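Side-chain contacts in hypothetical protein AGR_pAT_315 (Agrobacterium tumefaciens str. C58, PDB 1VQY), which is of unknown function but belongs to the NIPSNAP family, whose members adopt the dimeric alpha-beta barrel fold: residues E16-R21 with E77-L82; L31-E36 with Q89-R94; G51-D56 with Q62-W67. All coordinates share one frame; numbering follows the deposited sequence.

Interaction 1 of 3, residues E16-R21 with E77-L82; sequences EERIYR and ERRGKL
Two arginines meet face to face here: the guanidinium of Arg18, from strand 14-22, lies flat on that of Arg79, from helix 72-84. Their centres are 4.1 Å apart, their planes are 17° from parallel, and the chains arrive from opposite directions. The overlap is offset, with Arg18 NH2 3.7 Å from Arg79 NH2. Both chains run straight at chi2 and bend at chi3 (66° in Arg18, 64° in Arg79), which turns the flat ends to lie one over the other.

Hydrogen bonds made within the guanidinium plane fix the rotation of Arg18. Its NE and NH2 both point at Tyr20 OH, a side-on grip with NE to Tyr20 OH at 2.8 Å, while NH1 makes a salt bridge to Glu16 OE2 at 3.0 Å. That oxygen is reached from above the carboxylate plane and is shared with Arg75 and Asn104.

Water joins the other carboxylate oxygen to the helix. It donates to Glu16 OE1 at 2.6 Å and accepts from Arg79 NH1 at 3.2 Å. The direct separation of Glu16 OE1 and Arg79 NH1, 4.4 Å, is too long for a salt bridge, and the oxygen stands well out of the guanidinium plane.

With Arg75 also close to Arg79, positive charge is concentrated at this junction of strand and helix; Glu16 probably offsets part of it, letting the two cations stack while their N-H groups bond in other directions.

Interaction 2 of 3, residues L31-E36 with Q89-R94; sequences LKLVRE and QAFIPR
This is a sparse, mainly apolar helix-to-helix contact in which Phe91 and Arg94 of helix 86-96 reach across to Leu33 and Val34 of helix 27-46. The two short segments run nearly antiparallel, at 160°, with their axes 11.0 Å apart; side chains span the gap, and no hydrogen bond joins the two segments.

Phe91 reaches across with the end of its ring. Its CG is anti to the backbone N (chi1 171°), which carries the far end of the ring to the opposite helix although the side chain does not set out that way. Ring atom CE1 comes within 3.3 Å of Leu33 O and 3.9 Å of Leu33 CB. The neighbouring CZ is 4.5 Å from Val34 CG2, a looser touch, and Val34 N sits at the ring edge, near its plane.

The methyls of Leu33 meet Arg94, CD2 also lying near the Phe91 ring. CD2 is 3.7 Å from Arg94 NH1, approaching the guanidinium obliquely, and CD1 comes 3.8 Å from Arg94 O. The arginine chain bends at chi3 (-91°), turning NE back one turn, where it donates a hydrogen bond to Ala90 O, 3.3 Å from NE and in the guanidinium plane. The charged end finds its salt bridge outside the contact, from NH2 to Glu37 of helix 27-46, so Arg94 ties the helices together by charge as well as by packing.

Leu95 continues the apolar packing against Leu33 and Val34, and Trp88 meets the Phe91 ring. Val34 also packs on Phe112 of a second subunit, and helix 27-46 thus touches helix 86-96, strand 49-55 and that subunit.

Interaction 3 of 3, residues G51-D56 with Q62-W67; sequences GYFVTD and QVIHMW
Tyr52 and His65 lie side by side as an offset stack, ring centroids 4.5 Å apart and planes only 5° from parallel. His65 CB sits over the tyrosine face, 3.7 Å from the ring centroid, in a CH-pi contact. Chi1 of His65 is 40°, placing CG between the backbone N and the carbonyl carbon and its imidazole beside the phenol. Val63 CG1 approaches Tyr52 CE1 obliquely, on the same side of the sheet.

The other side carries Phe53 and Ile64, where Phe53 CD2 is 4.1 Å from Ile64 CG2. Toward the turn, Thr55 OG1 lies 2.5 Å from Gln62 OE1, a hydrogen bond whose very short length is doubtful at this resolution.

These side chains are set in register by an antiparallel beta hairpin, strands 49-55 and 62-69, within the four-stranded sheet of the dimeric alpha-beta barrel fold. Phe53 and Ile64 form a hydrogen-bonded pair, with Phe53 N to Ile64 O at 2.7 Å and Ile64 N to Phe53 O at 2.9 Å; Tyr52-His65 and Val54-Val63 are the non-hydrogen-bonded pairs around it. Near the turn, a water donates to Thr55 O and accepts from Gln62 N.

Further out, Trp67 NE1 donates to His65 ND1 at 3.0 Å, nearly in the plane of both rings, which fixes the rotation of the imidazole. Tyr20 meets His65 edge-to-face, and Tyr52 OH bonds to Tyr30 OH of helix 27-46. Phe53, Val54 and Thr55 pair with an antiparallel strand of a second subunit, so the sheet continues across the interface.

How the interactions relate
Interactions 1 and 3 meet directly, because strands 14-22 and 62-69 are neighbours in the sheet: Glu16 N lies 2.8 Å from Trp67 O and Tyr20 O 2.9 Å from Val63 N, both probable hydrogen bonds. Between their side chains, Tyr20 CE2 packs 3.1 Å from His65 NE2. Interaction 2 reaches interaction 3 through Val34 CG1, 3.8 Å from Tyr52 OH, and Leu31 CD2, 4.0 Å from Val54 CG2, but stays apart from interaction 1, nearest atoms about 5 Å away. Along the chain, interaction 3 is nested inside the loops closed by the other two, which cross each other. All three touch the second subunit.

Interaction 1 of 3, residues E16-R21 with E77-L82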
# COMPACT_ATOMS: atom_id res chain seq x y z
N GLU B 16 -17.13 14.48 -2.21
CA GLU B 16 -16.34 13.47 -2.89
C GLU B 16 -14.91 13.96 -3.08
O GLU B 16 -14.68 15.03 -3.62
CB GLU B 16 -16.92 13.12 -4.25
CG GLU B 16 -15.98 12.24 -5.08
CD GLU B 16 -16.53 11.86 -6.43
OE1 GLU B 16 -17.39 12.58 -6.97
OE2 GLU B 16 -16.10 10.81 -6.94
N GLU B 17 -13.96 13.13 -2.64
CA GLU B 17 -12.53 13.36 -2.88
C GLU B 17 -12.03 12.44 -3.98
O GLU B 17 -12.12 11.24 -3.85
CB GLU B 17 -11.74 13.12 -1.59
CG GLU B 17 -10.27 13.53 -1.66
CD GLU B 17 -9.60 13.52 -0.28
OE1 GLU B 17 -10.15 12.87 0.63
OE2 GLU B 17 -8.54 14.17 -0.11
N ARG B 18 -11.54 13.01 -5.08
CA ARG B 18 -10.87 12.26 -6.13
C ARG B 18 -9.37 12.56 -6.14
O ARG B 18 -8.95 13.68 -5.96
CB ARG B 18 -11.50 12.60 -7.48
CG ARG B 18 -13.00 12.35 -7.46
CD ARG B 18 -13.68 12.85 -8.70
NE ARG B 18 -13.26 12.09 -9.87
CZ ARG B 18 -13.75 10.91 -10.25
NH1 ARG B 18 -14.72 10.29 -9.56
NH2 ARG B 18 -13.27 10.34 -11.35
N ILE B 19 -8.57 11.51 -6.31
CA ILE B 19 -7.13 11.55 -6.04
C ILE B 19 -6.50 10.83 -7.19
O ILE B 19 -6.68 9.63 -7.32
CB ILE B 19 -6.78 10.84 -4.69
CG1 ILE B 19 -7.54 11.47 -3.53
CG2 ILE B 19 -5.29 10.93 -4.38
CD1 ILE B 19 -7.63 10.59 -2.30
N TYR B 20 -5.83 11.58 -8.06
CA TYR B 20 -5.23 10.99 -9.25
C TYR B 20 -3.72 11.07 -9.15
O TYR B 20 -3.21 12.12 -8.73
CB TYR B 20 -5.63 11.75 -10.52
CG TYR B 20 -7.11 11.90 -10.79
CD1 TYR B 20 -8.05 11.03 -10.23
CD2 TYR B 20 -7.55 12.88 -11.66
CE1 TYR B 20 -9.40 11.17 -10.50
CE2 TYR B 20 -8.90 13.02 -11.95
CZ TYR B 20 -9.82 12.16 -11.35
OH TYR B 20 -11.14 12.30 -11.63
N ARG B 21 -3.03 9.98 -9.50
CA ARG B 21 -1.59 10.03 -9.74
C ARG B 21 -1.39 10.25 -11.21
O ARG B 21 -1.81 9.44 -12.04
CB ARG B 21 -0.88 8.75 -9.29
CG ARG B 21 0.59 8.60 -9.77
CD ARG B 21 1.47 7.66 -8.84
NE ARG B 21 0.91 6.33 -8.60
N GLU B 77 -26.87 11.43 -10.58
CA GLU B 77 -27.58 12.20 -11.57
C GLU B 77 -26.66 13.15 -12.34
O GLU B 77 -26.68 13.19 -13.57
CB GLU B 77 -28.70 13.00 -10.92
CG GLU B 77 -29.48 13.83 -11.91
CD GLU B 77 -30.86 14.22 -11.40
OE1 GLU B 77 -31.08 14.19 -10.16
OE2 GLU B 77 -31.72 14.56 -12.26
N ARG B 78 -25.85 13.90 -11.60
CA ARG B 78 -24.99 14.95 -12.16
C ARG B 78 -23.77 14.37 -12.89
O ARG B 78 -23.34 14.89 -13.93
CB ARG B 78 -24.57 15.91 -11.06
CG ARG B 78 -25.67 16.84 -10.63
CD ARG B 78 -25.43 17.40 -9.24
NE ARG B 78 -26.39 18.44 -8.87
CZ ARG B 78 -26.33 19.70 -9.28
NH1 ARG B 78 -25.36 20.10 -10.09
NH2 ARG B 78 -27.25 20.56 -8.89
N ARG B 79 -23.24 13.28 -12.36
CA ARG B 79 -22.13 12.62 -13.02
C ARG B 79 -22.59 11.98 -14.32
O ARG B 79 -21.83 11.91 -15.29
CB ARG B 79 -21.43 11.64 -12.08
CG ARG B 79 -20.54 12.34 -11.06
CD ARG B 79 -19.55 11.41 -10.39
NE ARG B 79 -18.57 10.83 -11.34
CZ ARG B 79 -17.47 11.45 -11.78
NH1 ARG B 79 -17.16 12.69 -11.40
NH2 ARG B 79 -16.67 10.82 -12.63
N GLY B 80 -23.85 11.55 -14.35
CA GLY B 80 -24.46 11.00 -15.57
C GLY B 80 -24.72 12.04 -16.66
O GLY B 80 -24.60 11.74 -17.85
N LYS B 81 -25.09 13.25 -16.24
CA LYS B 81 -25.24 14.39 -17.16
C LYS B 81 -23.88 14.76 -17.73
O LYS B 81 -23.78 15.14 -18.89
CB LYS B 81 -25.84 15.63 -16.46
CG LYS B 81 -27.33 15.54 -16.18
N LEU B 82 -22.84 14.67 -16.91
CA LEU B 82 -21.50 15.03 -17.37
C LEU B 82 -21.02 14.02 -18.42
O LEU B 82 -20.50 14.41 -19.46
CB LEU B 82 -20.53 15.11 -16.20
CG LEU B 82 -19.10 15.43 -16.58
CD1 LEU B 82 -18.99 16.82 -17.23
CD2 LEU B 82 -18.18 15.31 -15.36
O HOH W 1 -17.48 14.48 -8.72

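Interaction 2 of 3, residues L31-E36 with Q89-R94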
# COMPACT_ATOMS: atom_id res chain seq x y z
N LEU B 31 -2.86 19.90 -15.98
CA LEU B 31 -3.34 21.16 -15.45
C LEU B 31 -3.87 22.12 -16.51
O LEU B 31 -4.88 22.81 -16.29
CB LEU B 31 -2.23 21.85 -14.67
CG LEU B 31 -1.94 21.24 -13.30
CD1 LEU B 31 -0.81 22.03 -12.65
CD2 LEU B 31 -3.22 21.17 -12.40
N LYS B 32 -3.18 22.18 -17.64
CA LYS B 32 -3.51 23.10 -18.72
C LYS B 32 -4.83 22.72 -19.35
O LYS B 32 -5.66 23.59 -19.63
CB LYS B 32 -2.41 23.11 -19.79
CG LYS B 32 -2.74 24.02 -20.97
CD LYS B 32 -1.70 23.99 -22.07
CE LYS B 32 -1.81 25.29 -22.89
NZ LYS B 32 -0.90 25.31 -24.06
N LEU B 33 -5.02 21.44 -19.60
CA LEU B 33 -6.30 20.95 -20.08
C LEU B 33 -7.46 21.30 -19.16
O LEU B 33 -8.51 21.75 -19.62
CB LEU B 33 -6.26 19.43 -20.28
CG LEU B 33 -5.56 19.02 -21.56
CD1 LEU B 33 -5.21 17.55 -21.50
CD2 LEU B 33 -6.43 19.33 -22.77
N VAL B 34 -7.27 21.12 -17.86
CA VAL B 34 -8.34 21.38 -16.93
C VAL B 34 -8.58 22.90 -16.84
O VAL B 34 -9.72 23.36 -17.01
CB VAL B 34 -8.09 20.73 -15.54
CG1 VAL B 34 -9.21 21.07 -14.54
CG2 VAL B 34 -7.97 19.21 -15.71
N ARG B 35 -7.51 23.66 -16.63
CA ARG B 35 -7.58 25.14 -16.59
C ARG B 35 -8.35 25.73 -17.78
O ARG B 35 -9.32 26.48 -17.61
CB ARG B 35 -6.17 25.73 -16.56
CG ARG B 35 -6.11 27.27 -16.49
CD ARG B 35 -4.70 27.83 -16.29
NE ARG B 35 -4.06 27.21 -15.12
CZ ARG B 35 -3.08 26.30 -15.16
NH1 ARG B 35 -2.56 25.87 -16.31
NH2 ARG B 35 -2.62 25.80 -14.04
N GLU B 36 -7.91 25.35 -18.98
CA GLU B 36 -8.36 25.96 -20.22
C GLU B 36 -9.67 25.41 -20.81
O GLU B 36 -10.34 26.12 -21.55
CB GLU B 36 -7.26 25.85 -21.26
CG GLU B 36 -5.96 26.57 -20.86
CD GLU B 36 -4.97 26.69 -22.02
OE1 GLU B 36 -5.20 26.08 -23.09
OE2 GLU B 36 -3.95 27.38 -21.86
N GLN B 89 -17.35 14.60 -23.65
CA GLN B 89 -17.00 13.35 -24.33
C GLN B 89 -15.77 13.51 -25.20
O GLN B 89 -14.94 12.60 -25.29
CB GLN B 89 -18.18 12.84 -25.15
CG GLN B 89 -19.26 12.20 -24.26
CD GLN B 89 -20.50 11.80 -25.04
OE1 GLN B 89 -20.60 12.05 -26.25
NE2 GLN B 89 -21.46 11.18 -24.34
N ALA B 90 -15.65 14.69 -25.81
CA ALA B 90 -14.47 15.05 -26.59
C ALA B 90 -13.26 15.42 -25.70
O ALA B 90 -12.11 15.30 -26.12
CB ALA B 90 -14.81 16.20 -27.55
N PHE B 91 -13.52 15.86 -24.47
CA PHE B 91 -12.47 16.34 -23.56
C PHE B 91 -11.82 15.26 -22.68
O PHE B 91 -10.59 15.26 -22.46
CB PHE B 91 -13.00 17.46 -22.64
CG PHE B 91 -12.04 17.84 -21.55
CD1 PHE B 91 -11.01 18.72 -21.80
CD2 PHE B 91 -12.12 17.25 -20.28
CE1 PHE B 91 -10.09 19.05 -20.80
CE2 PHE B 91 -11.21 17.58 -19.27
CZ PHE B 91 -10.19 18.47 -19.53
N ILE B 92 -12.65 14.37 -22.15
CA ILE B 92 -12.20 13.41 -21.14
C ILE B 92 -11.18 12.33 -21.61
O ILE B 92 -10.31 11.93 -20.82
CB ILE B 92 -13.43 12.78 -20.39
CG1 ILE B 92 -12.98 11.93 -19.19
CG2 ILE B 92 -14.27 11.96 -21.32
CD1 ILE B 92 -12.14 12.70 -18.15
N PRO B 93 -11.24 11.90 -22.88
CA PRO B 93 -10.22 10.96 -23.32
C PRO B 93 -8.82 11.58 -23.36
O PRO B 93 -7.85 10.86 -23.18
CB PRO B 93 -10.66 10.59 -24.75
CG PRO B 93 -12.06 11.07 -24.89
CD PRO B 93 -12.17 12.23 -23.98
N ARG B 94 -8.73 12.88 -23.59
CA ARG B 94 -7.42 13.53 -23.64
C ARG B 94 -6.85 13.72 -22.26
O ARG B 94 -5.64 13.79 -22.09
CB ARG B 94 -7.51 14.90 -24.31
CG ARG B 94 -7.88 14.86 -25.77
CD ARG B 94 -7.90 16.27 -26.31
NE ARG B 94 -9.22 16.87 -26.19
CZ ARG B 94 -9.46 18.16 -25.96
NH1 ARG B 94 -8.46 19.04 -25.79
NH2 ARG B 94 -10.73 18.59 -25.90

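Interaction 3 of 3, residues G51-D56 with Q62-W67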
# COMPACT_ATOMS: atom_id res chain seq x y z
N GLY B 51 -12.41 22.40 -3.98
CA GLY B 51 -10.98 22.68 -4.06
C GLY B 51 -10.30 21.83 -5.10
O GLY B 51 -10.81 20.80 -5.49
N TYR B 52 -9.15 22.27 -5.58
CA TYR B 52 -8.40 21.56 -6.62
C TYR B 52 -6.90 21.77 -6.34
O TYR B 52 -6.43 22.91 -6.35
CB TYR B 52 -8.81 22.07 -8.00
CG TYR B 52 -8.79 21.03 -9.10
CD1 TYR B 52 -7.61 20.36 -9.46
CD2 TYR B 52 -9.96 20.71 -9.81
CE1 TYR B 52 -7.60 19.42 -10.47
CE2 TYR B 52 -9.95 19.76 -10.82
CZ TYR B 52 -8.78 19.12 -11.15
OH TYR B 52 -8.77 18.18 -12.18
N PHE B 53 -6.18 20.68 -6.06
CA PHE B 53 -4.84 20.78 -5.47
C PHE B 53 -3.81 19.93 -6.20
O PHE B 53 -4.13 18.92 -6.81
CB PHE B 53 -4.86 20.35 -4.01
CG PHE B 53 -5.96 20.96 -3.18
CD1 PHE B 53 -5.85 22.26 -2.71
CD2 PHE B 53 -7.08 20.22 -2.84
CE1 PHE B 53 -6.84 22.83 -1.94
CE2 PHE B 53 -8.09 20.77 -2.06
CZ PHE B 53 -7.97 22.09 -1.61
N VAL B 54 -2.55 20.35 -6.12
CA VAL B 54 -1.41 19.54 -6.52
C VAL B 54 -0.55 19.40 -5.28
O VAL B 54 -0.29 20.39 -4.62
CB VAL B 54 -0.61 20.21 -7.67
CG1 VAL B 54 0.61 19.38 -8.07
CG2 VAL B 54 -1.51 20.41 -8.87
N THR B 55 -0.15 18.17 -4.95
CA THR B 55 0.58 17.88 -3.71
C THR B 55 2.03 18.33 -3.87
O THR B 55 2.65 17.98 -4.86
CB THR B 55 0.56 16.36 -3.38
OG1 THR B 55 -0.78 15.90 -3.30
CG2 THR B 55 1.25 16.07 -2.06
N ASP B 56 2.55 19.08 -2.90
CA ASP B 56 3.95 19.49 -2.90
C ASP B 56 4.82 18.64 -1.96
O ASP B 56 6.00 18.45 -2.21
CB ASP B 56 4.09 20.97 -2.51
CG ASP B 56 5.50 21.51 -2.75
OD1 ASP B 56 6.00 21.39 -3.90
OD2 ASP B 56 6.10 22.06 -1.80
N GLN B 62 0.66 14.14 -7.96
CA GLN B 62 -0.64 13.84 -7.39
C GLN B 62 -1.55 15.05 -7.52
O GLN B 62 -1.19 16.16 -7.11
CB GLN B 62 -0.50 13.47 -5.88
CG GLN B 62 -1.83 13.14 -5.22
CD GLN B 62 -1.73 12.74 -3.75
OE1 GLN B 62 -1.42 13.56 -2.87
NE2 GLN B 62 -2.09 11.48 -3.46
N VAL B 63 -2.74 14.85 -8.08
CA VAL B 63 -3.81 15.86 -8.05
C VAL B 63 -4.93 15.45 -7.08
O VAL B 63 -5.23 14.28 -6.95
CB VAL B 63 -4.39 16.05 -9.47
CG1 VAL B 63 -5.50 17.06 -9.46
CG2 VAL B 63 -3.32 16.54 -10.41
N ILE B 64 -5.56 16.39 -6.41
CA ILE B 64 -6.69 16.10 -5.51
C ILE B 64 -7.78 17.13 -5.73
O ILE B 64 -7.51 18.34 -5.65
CB ILE B 64 -6.27 16.18 -4.02
CG1 ILE B 64 -5.26 15.07 -3.69
CG2 ILE B 64 -7.48 16.11 -3.07
CD1 ILE B 64 -4.59 15.24 -2.32
N HIS B 65 -9.00 16.69 -6.01
CA HIS B 65 -10.13 17.63 -6.13
C HIS B 65 -11.37 17.18 -5.36
O HIS B 65 -11.67 15.99 -5.27
CB HIS B 65 -10.48 17.97 -7.58
CG HIS B 65 -10.41 16.83 -8.54
ND1 HIS B 65 -11.50 16.37 -9.24
CD2 HIS B 65 -9.36 16.09 -8.98
CE1 HIS B 65 -11.14 15.38 -10.04
NE2 HIS B 65 -9.84 15.19 -9.89
N MSE B 66 -12.06 18.16 -4.77
CA MSE B 66 -13.22 17.91 -3.94
C MSE B 66 -14.48 18.52 -4.50
O MSE B 66 -14.48 19.66 -4.98
CB MSE B 66 -12.99 18.44 -2.53
CG MSE B 66 -12.39 17.41 -1.59
SE MSE B 66 -11.60 18.35 -0.06
CE MSE B 66 -11.24 16.85 1.02
N TRP B 67 -15.56 17.74 -4.42
CA TRP B 67 -16.85 18.10 -4.99
C TRP B 67 -17.95 17.93 -3.98
O TRP B 67 -18.04 16.87 -3.36
CB TRP B 67 -17.15 17.22 -6.19
CG TRP B 67 -16.15 17.39 -7.30
CD1 TRP B 67 -15.01 16.68 -7.47
CD2 TRP B 67 -16.18 18.35 -8.37
NE1 TRP B 67 -14.33 17.12 -8.58
CE2 TRP B 67 -15.03 18.14 -9.15
CE3 TRP B 67 -17.07 19.36 -8.73
CZ2 TRP B 67 -14.76 18.89 -10.31
CZ3 TRP B 67 -16.80 20.13 -9.86
CH2 TRP B 67 -15.65 19.89 -10.64
O HOH W 2 2.07 16.58 -7.03